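Local atomic coordinates of Rho guanine nucleotide exchange factor 11 (Homo sapiens, PDB entry 5JHH), a protein that probably catalyses nucleotide exchange on Rho-family GTPases through a Dbl-homology (RhoGEF) domain followed by a pleckstrin-homology domain. Residues L46-Y49 against Q50-K54; N56-P59 against R60-A64; L128-I131 against K132-R136. All coordinates share one frame; numbering follows the deposited sequence. Where two conformers were deposited one is given.

In the fold
All three interactions are local contacts at one end of the helical RhoGEF domain, joining residues within about a helical turn. Interaction 1 (46-54) lies on the last turns of helix 18-54, interaction 2 (56-64) turns the chain into helix 60-66, and interaction 3 (128-136) lies within helix 124-137. The first two touch: Met52 and Lys53 pack on Leu63. Interactions 2 and 3 are joined by the Glu62–Lys134 salt bridge and by Met58 against Ile131. Each has a buried side, of Phe48, Met58 or Ile131. The polar chemistry differs: a weak amine–hydroxyl bond in interaction 1, a helix end, N-cap and weak water bridge in 2, side chains bonding to helix carbonyls and a long ion pair in 3.

Interaction 1 of 3, residues L46-Y49 against Q50-K54; sequences LIFY and QRMKK
Tyr49 and Lys53 form an i to i+4 side-chain contact on the last turns of helix 18-54 of the RhoGEF domain, and Phe48 and Met52 repeat the same spacing on a more buried side. The phenol is reached by a lysine that folds back: Lys53 is bent at three torsions and sets NZ 2.9 Å from Tyr49 OH, a weak hydrogen bond in which the amine donates, lying oblique to the ring. With its CG anti to the backbone N (chi1 176°), the Tyr49 ring lies where both Lys53 NZ and Gln50 NE2 meet it. Gln50 NE2 comes to the ring edge, 3.5 Å from Tyr49 CD2, and the amide plane stands nearly perpendicular to the ring at 84°; the hydrogen bond of Gln50 NE2 is made to Asp45 OD1. Met52, extended beyond CG, runs side by side with Phe48 and brings its methyl CE near the ring plane at the edge, 4.0 Å from Phe48 CD1. One face of that ring is met by Ile47 CG2 near the rim. Under these side chains the backbone is helical, with Met52 N bonded to Phe48 O at 2.8 Å and Lys53 N to Tyr49 O at 3.0 Å. The aliphatic part of Arg51 lies back over the preceding carbonyls, its CD 3.5 Å from Ile47 O. Phe48 packs on Ala148 of helix 139-150 and on Leu159 and Leu162 of helix 159-162; Met52 bridges Met145 and Leu63, and Tyr49 and Lys53 also touch Leu63 of helix 60-66, the Tyr49 ring meeting Phe67 just beyond it.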
loop_
_atom_site.group_PDB
_atom_site.type_symbol
_atom_site.label_atom_id
_atom_site.label_comp_id
_atom_site.label_asym_id
_atom_site.label_seq_id
_atom_site.Cartn_x
_atom_site.Cartn_y
_atom_site.Cartn_z
ATOM N N LEU A 46 0.107 -24.801 8.304
ATOM C CA LEU A 46 -0.190 -26.171 8.112
ATOM C C LEU A 46 -0.198 -26.504 6.621
ATOM O O LEU A 46 0.332 -27.517 6.245
ATOM C CB LEU A 46 -1.531 -26.504 8.781
ATOM C CG LEU A 46 -2.294 -27.732 8.233
ATOM C CD1 LEU A 46 -1.680 -29.034 8.761
ATOM C CD2 LEU A 46 -3.802 -27.646 8.522
ATOM N N ILE A 47 -0.820 -25.688 5.774
ATOM C CA ILE A 47 -0.979 -26.063 4.373
ATOM C C ILE A 47 0.318 -25.827 3.585
ATOM O O ILE A 47 0.593 -26.566 2.635
ATOM C CB ILE A 47 -2.115 -25.284 3.687
ATOM C CG1 ILE A 47 -3.465 -25.548 4.361
ATOM C CG2 ILE A 47 -2.222 -25.642 2.216
ATOM C CD1 ILE A 47 -3.873 -27.000 4.412
ATOM N N PHE A 48 1.112 -24.821 3.976
ATOM C CA PHE A 48 2.271 -24.458 3.196
ATOM C C PHE A 48 3.579 -24.756 3.917
ATOM O O PHE A 48 4.355 -25.621 3.500
ATOM C CB PHE A 48 2.185 -22.998 2.784
ATOM C CG PHE A 48 1.032 -22.691 1.841
ATOM C CD1 PHE A 48 1.138 -22.937 0.494
ATOM C CD2 PHE A 48 -0.171 -22.237 2.325
ATOM C CE1 PHE A 48 0.081 -22.693 -0.359
ATOM C CE2 PHE A 48 -1.220 -21.928 1.467
ATOM C CZ PHE A 48 -1.108 -22.195 0.127
ATOM N N TYR A 49 3.837 -24.018 4.981
ATOM C CA TYR A 49 5.138 -24.012 5.622
ATOM C C TYR A 49 5.598 -25.388 6.056
ATOM O O TYR A 49 6.665 -25.841 5.643
ATOM C CB TYR A 49 5.156 -23.064 6.835
ATOM C CG TYR A 49 6.471 -23.108 7.572
ATOM C CD1 TYR A 49 7.644 -22.738 6.964
ATOM C CD2 TYR A 49 6.531 -23.566 8.884
ATOM C CE1 TYR A 49 8.875 -22.813 7.637
ATOM C CE2 TYR A 49 7.726 -23.644 9.575
ATOM C CZ TYR A 49 8.895 -23.257 8.949
ATOM O OH TYR A 49 10.048 -23.320 9.652
ATOM N N GLN A 50 4.769 -26.069 6.831
ATOM C CA GLN A 50 5.146 -27.388 7.387
ATOM C C GLN A 50 5.293 -28.439 6.325
ATOM O O GLN A 50 6.186 -29.277 6.411
ATOM C CB GLN A 50 4.148 -27.888 8.409
ATOM C CG GLN A 50 4.036 -26.985 9.620
ATOM C CD GLN A 50 5.271 -26.953 10.479
ATOM O OE1 GLN A 50 6.082 -27.865 10.468
ATOM N NE2 GLN A 50 5.435 -25.866 11.217
ATOM N N ARG A 51 4.472 -28.361 5.286
ATOM C CA ARG A 51 4.598 -29.307 4.188
ATOM C C ARG A 51 5.810 -29.003 3.315
ATOM O O ARG A 51 6.501 -29.920 2.856
ATOM C CB ARG A 51 3.342 -29.361 3.356
ATOM C CG ARG A 51 2.104 -29.890 4.088
ATOM C CD ARG A 51 0.935 -30.062 3.120
ATOM N NE ARG A 51 1.339 -30.969 2.034
ATOM C CZ ARG A 51 0.940 -30.910 0.759
ATOM N NH1 ARG A 51 0.091 -29.965 0.328
ATOM N NH2 ARG A 51 1.425 -31.807 -0.103
ATOM N N MET A 52 6.118 -27.734 3.100
ATOM C CA MET A 52 7.286 -27.430 2.289
ATOM C C MET A 52 8.519 -27.947 2.998
ATOM O O MET A 52 9.482 -28.359 2.378
ATOM C CB MET A 52 7.434 -25.924 2.091
ATOM C CG MET A 52 6.323 -25.330 1.244
ATOM S SD MET A 52 6.511 -23.565 1.046
ATOM C CE MET A 52 5.118 -23.199 -0.002
ATOM N N LYS A 53 8.508 -27.791 4.310
ATOM C CA LYS A 53 9.629 -28.158 5.128
ATOM C C LYS A 53 9.755 -29.661 5.167
ATOM O O LYS A 53 10.806 -30.181 4.882
ATOM C CB LYS A 53 9.407 -27.646 6.536
ATOM C CG LYS A 53 10.642 -27.700 7.419
ATOM C CD LYS A 53 10.299 -28.208 8.801
ATOM C CE LYS A 53 11.007 -27.413 9.871
ATOM N NZ LYS A 53 10.263 -26.137 10.078
ATOM N N LYS A 54 8.679 -30.337 5.556
ATOM C CA LYS A 54 8.671 -31.778 5.707
ATOM C C LYS A 54 9.008 -32.485 4.378
ATOM O O LYS A 54 9.792 -33.423 4.394
ATOM C CB LYS A 54 7.320 -32.268 6.266
ATOM C CG LYS A 54 7.013 -33.748 6.031
ATOM C CD LYS A 54 7.636 -34.652 7.102
ATOM C CE LYS A 54 6.656 -34.998 8.223
ATOM N NZ LYS A 54 5.444 -35.695 7.701
#

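Interaction 2 of 3, residues N56-P59 against R60-A64; sequences NLMP and REELA
The Arg60 guanidinium and the Asn56 amide are nearly parallel, 9° between their planes, yet Asn56 OD1 lies oblique to the guanidinium, 3.7 Å from Arg60 NH2. At the guanidinium edge, in its plane, sits a water that gives a hydrogen bond to Met58 O at 3.1 Å and accepts a weak one from Arg60 NH2; Arg60 was deposited in two conformers, and all of this guanidinium geometry describes one of them. A Schellman motif ends helix 18-54, with Asn56, of positive phi, as its C' residue (Leu57 N to Met52 O, Asn56 N to Lys53 O); a short loop then leads to Pro59, the N-cap of helix 60-66. Pro59 O starts that helix by accepting Leu63 N at 3.0 Å, almost straight at the hydrogen (166°), and Glu62 N more weakly. The proline ring is flanked by the carboxylate of Glu62, whose chain is extended beyond CG; OE1 approaches Pro59 CD at 3.6 Å and OE2 approaches CG. The charge of Glu62 is answered by Lys134, a salt bridge that ties the first turn of helix 60-66 to helix 124-137. On the buried side Met58 takes the crowded rotamer, CG between backbone N and carbonyl carbon (chi1 78°), and its side chain crosses that of Leu63 at about a right angle: Met58 CG lies 3.9 Å from Leu63 CB, and Met58 SD 3.7 Å from Leu63 N.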
loop_
_atom_site.group_PDB
_atom_site.type_symbol
_atom_site.label_atom_id
_atom_site.label_comp_id
_atom_site.label_asym_id
_atom_site.label_seq_id
_atom_site.Cartn_x
_atom_site.Cartn_y
_atom_site.Cartn_z
ATOM N N ASN A 56 10.715 -31.251 1.781
ATOM C CA ASN A 56 11.841 -30.610 1.064
ATOM C C ASN A 56 11.509 -30.049 -0.316
ATOM O O ASN A 56 12.197 -30.302 -1.291
ATOM C CB ASN A 56 13.013 -31.584 0.932
ATOM C CG ASN A 56 13.542 -32.032 2.290
ATOM O OD1 ASN A 56 14.299 -31.295 2.958
ATOM N ND2 ASN A 56 13.106 -33.222 2.735
ATOM N N LEU A 57 10.462 -29.255 -0.388
ATOM C CA LEU A 57 10.108 -28.568 -1.611
ATOM C C LEU A 57 11.160 -27.574 -2.039
ATOM O O LEU A 57 11.302 -27.250 -3.252
ATOM C CB LEU A 57 8.775 -27.854 -1.456
ATOM C CG LEU A 57 7.574 -28.764 -1.678
ATOM C CD1 LEU A 57 7.401 -28.996 -3.162
ATOM C CD2 LEU A 57 7.710 -30.094 -0.937
ATOM N N MET A 58 11.908 -27.065 -1.073
ATOM C CA MET A 58 12.952 -26.107 -1.418
ATOM C C MET A 58 14.065 -26.153 -0.392
ATOM O O MET A 58 13.893 -26.715 0.687
ATOM C CB MET A 58 12.355 -24.711 -1.558
ATOM C CG MET A 58 12.044 -23.959 -0.246
ATOM S SD MET A 58 11.180 -22.378 -0.527
ATOM C CE MET A 58 9.629 -22.884 -1.225
ATOM N N PRO A 59 15.238 -25.618 -0.743
ATOM C CA PRO A 59 16.325 -25.585 0.227
ATOM C C PRO A 59 15.906 -24.863 1.505
ATOM O O PRO A 59 15.160 -23.885 1.427
ATOM C CB PRO A 59 17.421 -24.782 -0.495
ATOM C CG PRO A 59 17.095 -24.897 -1.954
ATOM C CD PRO A 59 15.611 -25.020 -2.035
ATOM N N ARG A 60 16.396 -25.311 2.654
ATOM C CA ARG A 60 16.011 -24.699 3.909
ATOM C C ARG A 60 16.386 -23.209 3.955
ATOM O O ARG A 60 15.640 -22.396 4.482
ATOM C CB ARG A 60 16.616 -25.462 5.080
ATOM C CG ARG A 60 15.598 -25.766 6.177
ATOM C CD ARG A 60 14.835 -27.077 5.960
ATOM N NE ARG A 60 14.866 -27.908 7.166
ATOM C CZ ARG A 60 14.348 -29.124 7.236
ATOM N NH1 ARG A 60 14.432 -29.821 8.360
ATOM N NH2 ARG A 60 13.739 -29.638 6.176
ATOM N N GLU A 61 17.497 -22.837 3.340
ATOM C CA GLU A 61 17.898 -21.444 3.287
ATOM C C GLU A 61 16.844 -20.599 2.581
ATOM O O GLU A 61 16.576 -19.475 3.017
ATOM C CB GLU A 61 19.240 -21.292 2.579
ATOM C CG GLU A 61 20.405 -21.948 3.341
ATOM C CD GLU A 61 20.584 -23.451 3.084
ATOM O OE1 GLU A 61 19.804 -24.096 2.320
ATOM O OE2 GLU A 61 21.526 -24.019 3.664
ATOM N N GLU A 62 16.216 -21.144 1.524
ATOM C CA GLU A 62 15.155 -20.408 0.845
ATOM C C GLU A 62 13.897 -20.373 1.666
ATOM O O GLU A 62 13.249 -19.353 1.738
ATOM C CB GLU A 62 14.829 -20.973 -0.536
ATOM C CG GLU A 62 15.820 -20.579 -1.614
ATOM C CD GLU A 62 15.630 -21.365 -2.926
ATOM O OE1 GLU A 62 14.472 -21.793 -3.248
ATOM O OE2 GLU A 62 16.659 -21.547 -3.632
ATOM N N LEU A 63 13.515 -21.500 2.232
ATOM C CA LEU A 63 12.306 -21.558 2.997
ATOM C C LEU A 63 12.378 -20.557 4.196
ATOM O O LEU A 63 11.400 -19.871 4.509
ATOM C CB LEU A 63 12.089 -22.979 3.479
ATOM C CG LEU A 63 10.785 -23.254 4.190
ATOM C CD1 LEU A 63 9.597 -22.954 3.286
ATOM C CD2 LEU A 63 10.780 -24.676 4.674
ATOM N N ALA A 64 13.537 -20.419 4.814
ATOM C CA ALA A 64 13.642 -19.524 5.959
ATOM C C ALA A 64 13.432 -18.096 5.516
ATOM O O ALA A 64 12.913 -17.286 6.290
ATOM C CB ALA A 64 14.980 -19.657 6.689
HETATM O O HOH W 1 12.986 -27.525 3.530
#

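Interaction 3 of 3, residues L128-I131 against K132-R136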
loop_
_atom_site.group_PDB
_atom_site.type_symbol
_atom_site.label_atom_id
_atom_site.label_comp_id
_atom_site.label_asym_id
_atom_site.label_seq_id
_atom_site.Cartn_x
_atom_site.Cartn_y
_atom_site.Cartn_z
ATOM N N LEU A 128 8.526 -13.895 -2.746
ATOM C CA LEU A 128 7.408 -14.266 -3.590
ATOM C C LEU A 128 7.740 -14.259 -5.068
ATOM O O LEU A 128 7.184 -15.035 -5.780
ATOM C CB LEU A 128 6.250 -13.318 -3.369
ATOM C CG LEU A 128 5.535 -13.521 -2.055
ATOM C CD1 LEU A 128 4.462 -12.444 -1.861
ATOM C CD2 LEU A 128 4.920 -14.919 -1.975
ATOM N N GLU A 129 8.562 -13.330 -5.528
ATOM C CA GLU A 129 9.094 -13.374 -6.881
ATOM C C GLU A 129 9.925 -14.646 -7.128
ATOM O O GLU A 129 9.799 -15.290 -8.156
ATOM C CB GLU A 129 9.959 -12.144 -7.164
ATOM C CG GLU A 129 9.272 -11.103 -8.051
ATOM C CD GLU A 129 8.920 -11.632 -9.460
ATOM O OE1 GLU A 129 9.662 -12.481 -10.023
ATOM O OE2 GLU A 129 7.905 -11.175 -10.026
ATOM N N LEU A 130 10.751 -15.021 -6.173
ATOM C CA LEU A 130 11.430 -16.316 -6.257
ATOM C C LEU A 130 10.437 -17.492 -6.389
ATOM O O LEU A 130 10.648 -18.383 -7.209
ATOM C CB LEU A 130 12.344 -16.525 -5.056
ATOM C CG LEU A 130 13.304 -17.731 -4.895
ATOM C CD1 LEU A 130 12.831 -18.801 -3.895
ATOM C CD2 LEU A 130 13.717 -18.394 -6.225
ATOM N N ILE A 131 9.403 -17.527 -5.555
ATOM C CA ILE A 131 8.421 -18.606 -5.611
ATOM C C ILE A 131 7.772 -18.619 -6.997
ATOM O O ILE A 131 7.497 -19.662 -7.544
ATOM C CB ILE A 131 7.287 -18.443 -4.562
ATOM C CG1 ILE A 131 7.443 -19.412 -3.414
ATOM C CG2 ILE A 131 5.925 -18.844 -5.131
ATOM C CD1 ILE A 131 8.800 -19.417 -2.786
ATOM N N LYS A 132 7.497 -17.453 -7.544
ATOM C CA LYS A 132 6.865 -17.398 -8.821
ATOM C C LYS A 132 7.794 -18.000 -9.869
ATOM O O LYS A 132 7.367 -18.719 -10.755
ATOM C CB LYS A 132 6.537 -15.966 -9.161
ATOM C CG LYS A 132 5.497 -15.830 -10.242
ATOM C CD LYS A 132 4.595 -14.632 -9.988
ATOM C CE LYS A 132 5.274 -13.324 -10.341
ATOM N NZ LYS A 132 4.251 -12.315 -10.740
ATOM N N THR A 133 9.077 -17.722 -9.744
ATOM C CA THR A 133 10.029 -18.231 -10.717
ATOM C C THR A 133 10.077 -19.733 -10.598
ATOM O O THR A 133 9.992 -20.473 -11.594
ATOM C CB THR A 133 11.404 -17.633 -10.468
ATOM O OG1 THR A 133 11.328 -16.245 -10.748
ATOM C CG2 THR A 133 12.435 -18.255 -11.348
ATOM N N LYS A 134 10.183 -20.177 -9.355
ATOM C CA LYS A 134 10.237 -21.590 -9.060
ATOM C C LYS A 134 9.068 -22.361 -9.664
ATOM O O LYS A 134 9.229 -23.474 -10.099
ATOM C CB LYS A 134 10.258 -21.789 -7.568
ATOM C CG LYS A 134 11.006 -23.008 -7.179
ATOM C CD LYS A 134 11.160 -23.117 -5.664
ATOM C CE LYS A 134 12.372 -22.342 -5.192
ATOM N NZ LYS A 134 13.623 -23.145 -5.262
ATOM N N GLN A 135 7.876 -21.795 -9.607
ATOM C CA GLN A 135 6.679 -22.446 -10.124
ATOM C C GLN A 135 6.751 -22.556 -11.639
ATOM O O GLN A 135 6.260 -23.499 -12.214
ATOM C CB GLN A 135 5.415 -21.635 -9.748
ATOM C CG GLN A 135 4.802 -21.978 -8.397
ATOM C CD GLN A 135 3.670 -21.038 -7.993
ATOM O OE1 GLN A 135 2.510 -21.382 -8.087
ATOM N NE2 GLN A 135 4.015 -19.855 -7.526
ATOM N N ARG A 136 7.276 -21.528 -12.282
ATOM C CA ARG A 136 7.460 -21.552 -13.726
ATOM C C ARG A 136 8.487 -22.636 -14.086
ATOM O O ARG A 136 8.275 -23.409 -14.997
ATOM C CB ARG A 136 7.877 -20.163 -14.236
ATOM C CG ARG A 136 8.291 -20.085 -15.700
ATOM C CD ARG A 136 8.532 -18.644 -16.168
ATOM N NE ARG A 136 9.769 -18.030 -15.643
ATOM C CZ ARG A 136 11.000 -18.242 -16.126
ATOM N NH1 ARG A 136 11.202 -19.063 -17.148
ATOM N NH2 ARG A 136 12.049 -17.645 -15.570
#
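Glu129 O is gripped by two donors of one residue, Thr133 N at 3.0 Å and Thr133 OG1 at 3.2 Å, which reach it from opposite faces of the carbonyl plane. The hydroxyl can turn back onto the preceding turn because OG1 sits beside the backbone N, anti to the carbonyl carbon (chi1 -67°). A second carbonyl, Ile131 O, takes Gln135 N at 3.0 Å and, more weakly, Gln135 NE2 at 3.5 Å. The backbone bonds among these are the i+4 to i bonds of helix 124-137 in the RhoGEF domain, and the two side chains add a second donor to two of its carbonyls. Along the exposed side Glu129 curls its end toward Lys132: Glu129 OE2 is 3.4 Å from Lys132 CE and 3.9 Å from Lys132 NZ, so the ion pair is long, and the amine has its stronger partner in an acidic side chain of another protein's chain. Leu130 CD1 packs 3.8 Å from Lys134 CE, whose chain then bends to bring NZ to Glu62 of helix 60-66. Ile131 and Gln135 both lie against Phe141 of helix 139-150.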